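Local coordinates for protein nicotinate phosphoribosyltransferase (Porphyromonas gingivalis, PDB 2IM5) that probably makes nicotinate ribonucleotide from nicotinate and phosphoribosyl diphosphate at the expense of ATP, an entry step of NAD biosynthesis, at residues 174-177 and 178-182; 142-145 and 146-150. All coordinates share one frame; numbering follows the deposited sequence.

Going from the N terminus, the chain first forms contact 2 (142-150), about two and a half turns near the start of helix 141-157. It then runs through strand 162-164 before contact 1 (174-182) forms near the start of helix 173-186, which leads on to strand 191-194. Each contact lies within a single helix and closes no loop; the two follow in series, neither nesting nor crossing, with centres about 11 Å apart. They meet where the helices pack: Arg178 NE pairs with Glu145 OE2 at 2.7 Å, and CG2 of Ile182 rests 3.6 Å from CG2 of Thr148. Helix 141-157 is thereby tied to the beta-alpha-beta unit of the parallel-stranded domain.

Contact 1 of 2, residues 174-177 and 178-182; sequences EVED and RVTDI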
ATOM      1  N   GLU A 174      17.791   2.441  -6.423  1.00 24.21           N
ATOM      2  CA  GLU A 174      18.951   1.589  -6.635  1.00 24.41           C
ATOM      3  C   GLU A 174      19.011   0.460  -5.613  1.00 22.07           C
ATOM      4  O   GLU A 174      19.284  -0.684  -5.961  1.00 21.22           O
ATOM      5  CB  GLU A 174      20.218   2.439  -6.576  1.00 27.01           C
ATOM      6  CG  GLU A 174      21.502   1.676  -6.788  1.00 33.44           C
ATOM      7  CD  GLU A 174      22.682   2.606  -6.937  1.00 38.08           C
ATOM      8  OE1 GLU A 174      22.845   3.507  -6.082  1.00 40.61           O
ATOM      9  OE2 GLU A 174      23.442   2.439  -7.912  1.00 42.06           O
ATOM     10  N   VAL A 175      18.752   0.777  -4.349  1.00 20.83           N
ATOM     11  CA  VAL A 175      18.760  -0.255  -3.321  1.00 20.80           C
ATOM     12  C   VAL A 175      17.607  -1.256  -3.525  1.00 20.89           C
ATOM     13  O   VAL A 175      17.824  -2.470  -3.457  1.00 19.76           O
ATOM     14  CB  VAL A 175      18.668   0.360  -1.912  1.00 20.61           C
ATOM     15  CG1 VAL A 175      18.391  -0.724  -0.885  1.00 18.71           C
ATOM     16  CG2 VAL A 175      19.970   1.088  -1.581  1.00 19.52           C
ATOM     17  N   GLU A 176      16.392  -0.763  -3.778  1.00 20.15           N
ATOM     18  CA  GLU A 176      15.264  -1.674  -3.985  1.00 20.93           C
ATOM     19  C   GLU A 176      15.510  -2.540  -5.218  1.00 20.21           C
ATOM     20  O   GLU A 176      15.192  -3.726  -5.224  1.00 20.05           O
ATOM     21  CB  GLU A 176      13.931  -0.920  -4.156  1.00 20.83           C
ATOM     22  CG  GLU A 176      12.769  -1.867  -4.507  1.00 21.37           C
ATOM     23  CD  GLU A 176      11.382  -1.196  -4.619  1.00 24.55           C
ATOM     24  OE1 GLU A 176      11.290   0.029  -4.890  1.00 22.57           O
ATOM     25  OE2 GLU A 176      10.374  -1.923  -4.456  1.00 23.03           O
ATOM     26  N   ASP A 177      16.086  -1.939  -6.253  1.00 21.07           N
ATOM     27  CA  ASP A 177      16.375  -2.648  -7.494  1.00 23.66           C
ATOM     28  C   ASP A 177      17.326  -3.818  -7.252  1.00 23.98           C
ATOM     29  O   ASP A 177      17.052  -4.947  -7.650  1.00 24.41           O
ATOM     30  CB  ASP A 177      16.999  -1.687  -8.509  1.00 25.89           C
ATOM     31  CG  ASP A 177      17.088  -2.280  -9.904  1.00 28.76           C
ATOM     32  OD1 ASP A 177      17.153  -3.519 -10.036  1.00 33.37           O
ATOM     33  OD2 ASP A 177      17.109  -1.505 -10.880  1.00 31.48           O
ATOM     34  N   ARG A 178      18.451  -3.539  -6.603  1.00 24.33           N
ATOM     35  CA  ARG A 178      19.441  -4.577  -6.324  1.00 25.34           C
ATOM     36  C   ARG A 178      18.910  -5.635  -5.359  1.00 23.45           C
ATOM     37  O   ARG A 178      19.151  -6.824  -5.548  1.00 23.16           O
ATOM     38  CB  ARG A 178      20.725  -3.950  -5.765  1.00 29.15           C
ATOM     39  CG  ARG A 178      21.836  -4.954  -5.470  1.00 36.00           C
ATOM     40  CD  ARG A 178      22.084  -5.879  -6.660  1.00 39.30           C
ATOM     41  NE  ARG A 178      23.047  -6.931  -6.343  1.00 43.29           N
ATOM     42  CZ  ARG A 178      23.260  -8.005  -7.100  1.00 44.83           C
ATOM     43  NH1 ARG A 178      22.577  -8.178  -8.227  1.00 44.33           N
ATOM     44  NH2 ARG A 178      24.160  -8.907  -6.731  1.00 45.82           N
ATOM     45  N   VAL A 179      18.190  -5.203  -4.331  1.00 21.67           N
ATOM     46  CA  VAL A 179      17.625  -6.130  -3.353  1.00 23.17           C
ATOM     47  C   VAL A 179      16.658  -7.097  -4.035  1.00 24.70           C
ATOM     48  O   VAL A 179      16.646  -8.293  -3.729  1.00 24.77           O
ATOM     49  CB  VAL A 179      16.878  -5.371  -2.223  1.00 23.40           C
ATOM     50  CG1 VAL A 179      16.012  -6.339  -1.414  1.00 24.08           C
ATOM     51  CG2 VAL A 179      17.892  -4.693  -1.296  1.00 22.77           C
ATOM     52  N   THR A 180      15.853  -6.572  -4.957  1.00 23.85           N
ATOM     53  CA  THR A 180      14.899  -7.390  -5.695  1.00 24.81           C
ATOM     54  C   THR A 180      15.655  -8.408  -6.541  1.00 25.17           C
ATOM     55  O   THR A 180      15.268  -9.569  -6.627  1.00 24.53           O
ATOM     56  CB  THR A 180      14.028  -6.522  -6.626  1.00 24.27           C
ATOM     57  OG1 THR A 180      13.286  -5.591  -5.833  1.00 23.54           O
ATOM     58  CG2 THR A 180      13.066  -7.389  -7.431  1.00 23.38           C
ATOM     59  N   ASP A 181      16.739  -7.955  -7.163  1.00 26.59           N
ATOM     60  CA  ASP A 181      17.559  -8.820  -8.004  1.00 28.62           C
ATOM     61  C   ASP A 181      18.148  -9.971  -7.190  1.00 27.83           C
ATOM     62  O   ASP A 181      18.126 -11.126  -7.619  1.00 28.70           O
ATOM     63  CB  ASP A 181      18.697  -8.020  -8.632  1.00 31.16           C
ATOM     64  CG  ASP A 181      19.310  -8.723  -9.822  1.00 34.92           C
ATOM     65  OD1 ASP A 181      19.360  -9.972  -9.816  1.00 37.60           O
ATOM     66  OD2 ASP A 181      19.748  -8.025 -10.761  1.00 39.54           O
ATOM     67  N   ILE A 182      18.667  -9.650  -6.012  1.00 25.76           N
ATOM     68  CA  ILE A 182      19.260 -10.654  -5.142  1.00 25.17           C
ATOM     69  C   ILE A 182      18.224 -11.654  -4.637  1.00 24.61           C
ATOM     70  O   ILE A 182      18.456 -12.866  -4.643  1.00 25.13           O
ATOM     71  CB  ILE A 182      19.946  -9.992  -3.931  1.00 25.12           C
ATOM     72  CG1 ILE A 182      21.087  -9.094  -4.416  1.00 27.85           C
ATOM     73  CG2 ILE A 182      20.462 -11.056  -2.975  1.00 25.23           C
ATOM     74  CD1 ILE A 182      21.702  -8.237  -3.328  1.00 30.01           C
TER
HETATM   75  O   HOH W   1      10.630  -4.546  -5.797  1.00 15.45           O
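Glu176 and Thr180 meet through one carbonyl oxygen that takes two hydrogen bonds from the same residue. Thr180 OG1 donates to Glu176 O at 2.7 Å, while Thr180 N reaches that oxygen at 2.9 Å, and the two donors approach from opposite faces of the carbonyl plane. The hydroxyl can do this because chi1 of -61° sets OG1 beside its own backbone N, facing back down the helix, with CG2 anti to that N. The hydroxyl is also an acceptor: a water donates both to OG1 of Thr180 and to OE2 of Glu176, 3.0 Å from the latter, bridging the two side chains, which run alongside each other. The extended Glu176 chain carries its other oxygen, OE1, to a salt bridge with Arg170.

The remaining i to i+4 backbone bonds are regular; the straightest joins Arg178 N to Glu174 O with an N-H...O angle of 168°.

Between the two segments, apolar side-chain contact comes down to the buried pair Val175 and Val179, which point the same way. CG1 of Val175 lies 4.0 Å from CG2 of Val179, and that CG2 sits 3.1 Å from Val175 O.

Two charged groups find their main partners on other helices. Asp177 OD2 forms a salt bridge with Lys202 and its OD1 a hydrogen bond with His203, whereas Arg178 NE forms a salt bridge with Glu145. Bent at chi2 (50°), Arg178 folds its guanidinium over Ile182, with CG1 of Ile182 3.4 Å above the plane; at its edge NH1 makes only a long, 3.8 Å salt bridge to Asp181 OD2.

Helix 173-186 is the crossover between parallel strands 162-164 and 191-194. Glu176, Asp177, Thr180 and Asp181 touch helix 197-203, while Val175, Val179 and Ile182 pack against helix 141-157.

Contact 2 of 2, residues 142-145 and 146-150; sequences KQVE and EVTRS
From Lys142 to Arg149 the backbone is regular alpha-helix, in which Glu146 N, Val147 N, Thr148 N and Arg149 N bond to the carbonyls four residues back, Val147 N to Gln143 O being the shortest at 2.8 Å. Lys142 and Glu146 run side by side along the exposed surface. Glu146 OE2 lies against the aliphatic part of the lysine, 3.1 Å from Lys142 CG and 3.2 Å from Lys142 CE, but the ammonium itself is farther off: NZ of Lys142 and OE2 of Glu146 are 4.6 Å apart, too far for a salt bridge. The extended lysine chain carries NZ past the carboxylate, so any attraction is probably a modest through-space effect.

Gln143 and Val147 cross at an angle, with CG of the glutamine 3.6 Å from CG1 of the valine. Chi1 of -58° places Val147 CG2 between its own backbone N and carbonyl carbon, and this methyl stands 3.0 Å from Gln143 O.

A recurring helical feature, a threonine or serine hydroxyl bonded to the carbonyl one turn earlier, occurs twice here. Thr148 OG1 donates to Val144 O at 2.6 Å, joining Thr148 N on that oxygen from the opposite face of the carbonyl plane. Ser150 OG does the same to Glu146 O at 3.0 Å, again across the plane from the backbone donor Ser150 N. The threonine's bond satisfies a buried hydroxyl, whereas the serine lies on the exposed side.

On the face toward helix 173-186, Glu145 has CG beside its backbone N (chi1 -68°) and bends at chi2 (-71°), which brings its carboxylate to Arg178. Thr148 also packs there on Leu183, while Val144 rests on Val338. The extended Arg149 side chain pairs through NE with Glu153 further along the same helix.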
ATOM      1  N   LYS A 142      28.064  -3.953   0.787  1.00 34.69           N
ATOM      2  CA  LYS A 142      28.531  -5.265   1.200  1.00 35.70           C
ATOM      3  C   LYS A 142      27.464  -5.899   2.075  1.00 35.14           C
ATOM      4  O   LYS A 142      27.145  -7.078   1.932  1.00 35.68           O
ATOM      5  CB  LYS A 142      29.844  -5.154   1.977  1.00 37.76           C
ATOM      6  CG  LYS A 142      30.395  -6.499   2.432  1.00 41.67           C
ATOM      7  CD  LYS A 142      31.810  -6.371   2.981  1.00 42.99           C
ATOM      8  CE  LYS A 142      32.400  -7.738   3.287  1.00 45.71           C
ATOM      9  NZ  LYS A 142      33.844  -7.648   3.659  1.00 48.57           N
ATOM     10  N   GLN A 143      26.909  -5.109   2.986  1.00 34.73           N
ATOM     11  CA  GLN A 143      25.867  -5.616   3.862  1.00 35.96           C
ATOM     12  C   GLN A 143      24.577  -5.889   3.090  1.00 34.70           C
ATOM     13  O   GLN A 143      23.900  -6.889   3.334  1.00 35.45           O
ATOM     14  CB  GLN A 143      25.563  -4.637   4.989  1.00 37.46           C
ATOM     15  CG  GLN A 143      24.497  -5.185   5.919  1.00 41.44           C
ATOM     16  CD  GLN A 143      24.098  -4.221   7.004  1.00 44.04           C
ATOM     17  OE1 GLN A 143      24.947  -3.710   7.736  1.00 46.09           O
ATOM     18  NE2 GLN A 143      22.796  -3.969   7.127  1.00 42.96           N
ATOM     19  N   VAL A 144      24.228  -4.990   2.178  1.00 33.67           N
ATOM     20  CA  VAL A 144      23.027  -5.172   1.374  1.00 32.54           C
ATOM     21  C   VAL A 144      23.126  -6.524   0.663  1.00 33.34           C
ATOM     22  O   VAL A 144      22.217  -7.344   0.749  1.00 34.11           O
ATOM     23  CB  VAL A 144      22.876  -4.051   0.318  1.00 30.30           C
ATOM     24  CG1 VAL A 144      21.700  -4.345  -0.591  1.00 28.11           C
ATOM     25  CG2 VAL A 144      22.678  -2.706   1.009  1.00 29.65           C
ATOM     26  N   GLU A 145      24.240  -6.749  -0.029  1.00 34.01           N
ATOM     27  CA  GLU A 145      24.461  -8.003  -0.747  1.00 35.27           C
ATOM     28  C   GLU A 145      24.297  -9.204   0.180  1.00 34.27           C
ATOM     29  O   GLU A 145      23.526 -10.124  -0.101  1.00 33.43           O
ATOM     30  CB  GLU A 145      25.873  -8.032  -1.342  1.00 37.41           C
ATOM     31  CG  GLU A 145      26.137  -7.044  -2.472  1.00 42.06           C
ATOM     32  CD  GLU A 145      25.424  -7.420  -3.757  1.00 46.51           C
ATOM     33  OE1 GLU A 145      25.392  -8.626  -4.088  1.00 49.07           O
ATOM     34  OE2 GLU A 145      24.907  -6.511  -4.445  1.00 48.26           O
ATOM     35  N   GLU A 146      25.024  -9.173   1.296  1.00 34.39           N
ATOM     36  CA  GLU A 146      25.022 -10.256   2.278  1.00 34.00           C
ATOM     37  C   GLU A 146      23.728 -10.558   3.029  1.00 32.94           C
ATOM     38  O   GLU A 146      23.278 -11.706   3.050  1.00 33.13           O
ATOM     39  CB  GLU A 146      26.150 -10.037   3.289  1.00 35.17           C
ATOM     40  CG  GLU A 146      27.529 -10.376   2.734  1.00 40.89           C
ATOM     41  CD  GLU A 146      28.661 -10.019   3.691  1.00 43.70           C
ATOM     42  OE1 GLU A 146      28.554 -10.330   4.903  1.00 45.22           O
ATOM     43  OE2 GLU A 146      29.664  -9.431   3.222  1.00 45.46           O
ATOM     44  N   VAL A 147      23.132  -9.556   3.662  1.00 31.07           N
ATOM     45  CA  VAL A 147      21.900  -9.804   4.410  1.00 30.54           C
ATOM     46  C   VAL A 147      20.716 -10.166   3.512  1.00 28.57           C
ATOM     47  O   VAL A 147      19.861 -10.955   3.902  1.00 27.99           O
ATOM     48  CB  VAL A 147      21.498  -8.587   5.286  1.00 30.75           C
ATOM     49  CG1 VAL A 147      22.622  -8.249   6.249  1.00 32.45           C
ATOM     50  CG2 VAL A 147      21.165  -7.389   4.405  1.00 31.50           C
ATOM     51  N   THR A 148      20.666  -9.593   2.316  1.00 26.97           N
ATOM     52  CA  THR A 148      19.571  -9.882   1.402  1.00 25.76           C
ATOM     53  C   THR A 148      19.665 -11.340   0.958  1.00 26.74           C
ATOM     54  O   THR A 148      18.656 -12.049   0.877  1.00 24.41           O
ATOM     55  CB  THR A 148      19.606  -8.950   0.172  1.00 24.73           C
ATOM     56  OG1 THR A 148      19.622  -7.584   0.611  1.00 22.77           O
ATOM     57  CG2 THR A 148      18.378  -9.178  -0.701  1.00 24.15           C
ATOM     58  N   ARG A 149      20.883 -11.793   0.681  1.00 28.51           N
ATOM     59  CA  ARG A 149      21.067 -13.175   0.275  1.00 31.29           C
ATOM     60  C   ARG A 149      20.628 -14.096   1.411  1.00 30.75           C
ATOM     61  O   ARG A 149      19.917 -15.075   1.188  1.00 30.93           O
ATOM     62  CB  ARG A 149      22.528 -13.455  -0.083  1.00 34.04           C
ATOM     63  CG  ARG A 149      22.776 -14.930  -0.339  1.00 42.12           C
ATOM     64  CD  ARG A 149      24.193 -15.232  -0.803  1.00 48.14           C
ATOM     65  NE  ARG A 149      24.382 -16.674  -0.979  1.00 51.89           N
ATOM     66  CZ  ARG A 149      25.499 -17.246  -1.424  1.00 52.89           C
ATOM     67  NH1 ARG A 149      26.554 -16.503  -1.751  1.00 53.68           N
ATOM     68  NH2 ARG A 149      25.557 -18.566  -1.543  1.00 52.38           N
ATOM     69  N   SER A 150      21.037 -13.772   2.633  1.00 29.42           N
ATOM     70  CA  SER A 150      20.681 -14.590   3.785  1.00 30.08           C
ATOM     71  C   SER A 150      19.177 -14.659   3.952  1.00 29.56           C
ATOM     72  O   SER A 150      18.623 -15.730   4.186  1.00 30.27           O
ATOM     73  CB  SER A 150      21.304 -14.027   5.062  1.00 31.23           C
ATOM     74  OG  SER A 150      22.712 -14.011   4.959  1.00 34.60           O
TER